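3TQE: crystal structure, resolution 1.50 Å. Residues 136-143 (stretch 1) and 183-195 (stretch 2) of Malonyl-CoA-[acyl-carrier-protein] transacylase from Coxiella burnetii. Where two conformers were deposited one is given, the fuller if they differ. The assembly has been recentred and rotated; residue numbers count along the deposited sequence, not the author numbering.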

# COMPACT_ATOMS: atom_id res chain seq x y z
N MSE A 136 -6.32 -15.13 0.42
CA MSE A 136 -6.44 -14.13 1.46
C MSE A 136 -7.88 -13.97 1.78
O MSE A 136 -8.75 -14.19 0.94
N GLY A 137 -8.14 -13.57 3.00
CA GLY A 137 -9.49 -13.39 3.48
C GLY A 137 -9.60 -12.25 4.45
O GLY A 137 -8.72 -12.02 5.25
N ALA A 138 -10.73 -11.56 4.40
CA ALA A 138 -11.01 -10.44 5.26
C ALA A 138 -11.91 -10.87 6.38
O ALA A 138 -12.92 -11.54 6.13
N ILE A 139 -11.57 -10.46 7.59
CA ILE A 139 -12.36 -10.73 8.77
C ILE A 139 -12.70 -9.40 9.39
O ILE A 139 -11.80 -8.61 9.69
N ILE A 140 -13.98 -9.15 9.59
CA ILE A 140 -14.43 -7.91 10.20
C ILE A 140 -15.18 -8.26 11.45
O ILE A 140 -16.08 -9.10 11.41
N GLY A 141 -14.80 -7.65 12.56
CA GLY A 141 -15.54 -7.77 13.82
C GLY A 141 -14.90 -8.57 14.93
O GLY A 141 -15.51 -8.71 16.02
N LEU A 142 -13.69 -9.08 14.71
CA LEU A 142 -12.91 -9.75 15.74
C LEU A 142 -11.60 -8.99 15.92
O LEU A 142 -11.11 -8.36 14.98
N ASN A 143 -11.01 -9.11 17.10
CA ASN A 143 -9.73 -8.45 17.33
C ASN A 143 -8.57 -9.35 16.91
O ASN A 143 -8.76 -10.53 16.56
N ALA A 183 -10.10 -21.02 8.55
CA ALA A 183 -9.99 -19.92 9.48
C ALA A 183 -11.16 -18.96 9.34
O ALA A 183 -11.69 -18.47 10.35
N LEU A 184 -11.55 -18.66 8.12
CA LEU A 184 -12.67 -17.76 7.92
C LEU A 184 -13.92 -18.38 8.49
O LEU A 184 -14.74 -17.70 9.11
N ASN A 185 -14.09 -19.68 8.29
CA ASN A 185 -15.28 -20.31 8.82
C ASN A 185 -15.28 -20.28 10.35
O ASN A 185 -16.31 -20.02 10.96
N MSE A 186 -14.12 -20.51 10.97
CA MSE A 186 -14.02 -20.39 12.42
C MSE A 186 -14.29 -18.98 12.88
O MSE A 186 -14.90 -18.77 13.91
N ALA A 187 -13.83 -17.99 12.12
CA ALA A 187 -14.07 -16.62 12.52
C ALA A 187 -15.56 -16.33 12.56
O ALA A 187 -16.04 -15.68 13.47
N LYS A 188 -16.29 -16.83 11.58
CA LYS A 188 -17.74 -16.67 11.56
C LYS A 188 -18.35 -17.35 12.76
O LYS A 188 -19.24 -16.78 13.43
N THR A 189 -17.84 -18.54 13.08
CA THR A 189 -18.29 -19.30 14.22
C THR A 189 -18.09 -18.53 15.52
O THR A 189 -18.93 -18.56 16.42
N GLU A 190 -17.00 -17.75 15.59
CA GLU A 190 -16.68 -16.95 16.77
C GLU A 190 -17.32 -15.55 16.77
O GLU A 190 -17.05 -14.73 17.68
N GLY A 191 -18.14 -15.25 15.77
CA GLY A 191 -18.91 -14.02 15.75
C GLY A 191 -18.46 -12.90 14.83
O GLY A 191 -18.98 -11.79 14.89
N ALA A 192 -17.53 -13.19 13.92
CA ALA A 192 -17.15 -12.21 12.95
C ALA A 192 -18.35 -11.77 12.14
O ALA A 192 -19.18 -12.61 11.77
N LYS A 193 -18.46 -10.47 11.88
CA LYS A 193 -19.54 -9.95 11.05
C LYS A 193 -19.34 -10.34 9.59
O LYS A 193 -20.30 -10.72 8.91
N ILE A 194 -18.10 -10.28 9.13
CA ILE A 194 -17.75 -10.67 7.79
C ILE A 194 -16.52 -11.55 7.89
O ILE A 194 -15.60 -11.24 8.64
N ALA A 195 -16.51 -12.65 7.17
CA ALA A 195 -15.29 -13.47 7.04
C ALA A 195 -15.35 -14.07 5.65
O ALA A 195 -16.09 -15.05 5.41

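Which side chains fill the space between strand 136-140 and stretch 2? Ile-139 (m, t) is central: its CG1 lies 3.6 Å from Leu-184 CD2, its CD1 3.8 Å from Ala-187 CB and its CG2 3.9 Å from Ala-192 CB, in the loop beyond the helix. The CA-to-CB bond of Leu-184 (m, t) points sideways, but the end of its side chain comes nearer the strand. Gly-137 leaves room there; a CB on it would clash with Leu-184 CD1.

What packs beyond Ile-139? Leu-142 (m, t) points toward stretch 2, placing CD1 3.8 Å from Ala-187 CB and CG 4.0 Å from Ala-192 CB. On the sheet face opposite Ile-139 and Ala-195, Ile-140 (m, t) pairs with Ile-194 (m, m), their CB atoms 3.9 Å apart, while the end of Ile-194 leads away.

Which polar contacts join the two stretches? They are backbone bonds: Ile-140 N donates to Ile-194 O (2.8 Å) and Ile-194 N to Ile-140 O (3.3 Å), an antiparallel pair. Lys-193 N adds a weak bond to Ile-140 O at 2.8 Å. Within stretch 2, the CA-to-CB bond of Lys-188 points away, and its NZ donates a hydrogen bond to Lys-193 O at 2.8 Å.

Does water take part? Water 1 bridges the two loops: its O lies 3.0 Å from Gly-141 O and 2.7 Å from Gly-191 O, donating to both.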

# COMPACT_ATOMS: atom_id res chain seq x y z
CB MSE A 136 -5.85 -12.78 1.02
CG MSE A 136 -4.40 -12.86 0.64
SE MSE A 136 -3.54 -11.17 0.35
CE MSE A 136 -3.22 -10.73 2.18
CB ALA A 138 -11.68 -9.36 4.46
CB ILE A 139 -11.62 -11.59 9.77
CG1 ILE A 139 -11.26 -12.94 9.14
CG2 ILE A 139 -12.47 -11.79 11.01
CD1 ILE A 139 -10.41 -13.80 10.01
CB ILE A 140 -15.30 -7.11 9.25
CG1 ILE A 140 -14.49 -6.76 7.99
CG2 ILE A 140 -15.84 -5.87 9.94
CD1 ILE A 140 -15.17 -5.83 7.03
CB LEU A 142 -12.58 -11.19 15.34
CG LEU A 142 -13.75 -12.15 15.17
CD1 LEU A 142 -13.21 -13.49 14.73
CD2 LEU A 142 -14.56 -12.29 16.45
CB ASN A 143 -9.61 -7.94 18.76
CG ASN A 143 -9.68 -9.02 19.79
OD1 ASN A 143 -8.95 -10.01 19.72
ND2 ASN A 143 -10.52 -8.83 20.79
CB ALA A 183 -8.69 -19.18 9.25
CB LEU A 184 -12.86 -17.45 6.45
CG LEU A 184 -11.77 -16.65 5.77
CD1 LEU A 184 -12.03 -16.57 4.27
CD2 LEU A 184 -11.58 -15.27 6.42
CB ASN A 185 -15.39 -21.73 8.28
CG ASN A 185 -16.78 -22.25 8.37
OD1 ASN A 185 -17.72 -21.67 7.83
ND2 ASN A 185 -16.93 -23.31 9.05
CB MSE A 186 -12.65 -20.79 12.90
CG MSE A 186 -12.37 -22.18 12.84
SE MSE A 186 -10.70 -22.56 13.72
CE MSE A 186 -10.57 -24.32 13.08
CB ALA A 187 -13.36 -15.66 11.58
CB LYS A 188 -18.29 -17.26 10.27
CG LYS A 188 -18.36 -16.26 9.17
CD LYS A 188 -19.54 -15.33 9.45
CE LYS A 188 -19.89 -14.46 8.29
NZ LYS A 188 -20.88 -13.43 8.70
CB THR A 189 -17.63 -20.69 14.25
OG1 THR A 189 -17.83 -21.33 12.97
CG2 THR A 189 -18.22 -21.55 15.33
CB GLU A 190 -15.15 -16.83 16.89
CG GLU A 190 -14.43 -18.14 17.14
CD GLU A 190 -14.75 -18.79 18.48
OE1 GLU A 190 -14.55 -18.14 19.52
OE2 GLU A 190 -15.19 -19.98 18.49
CB ALA A 192 -16.06 -12.76 12.01
CB LYS A 193 -19.65 -8.43 11.21
CG LYS A 193 -20.03 -8.03 12.63
CD LYS A 193 -20.32 -6.55 12.79
CE LYS A 193 -21.09 -6.28 14.09
NZ LYS A 193 -20.85 -4.91 14.63
CB ILE A 194 -17.44 -9.45 6.93
CG1 ILE A 194 -18.70 -8.61 6.73
CG2 ILE A 194 -16.82 -9.86 5.58
CD1 ILE A 194 -19.72 -9.28 5.87
CB ALA A 195 -15.21 -14.54 8.10
O HOH W 1 -18.35 -9.22 15.38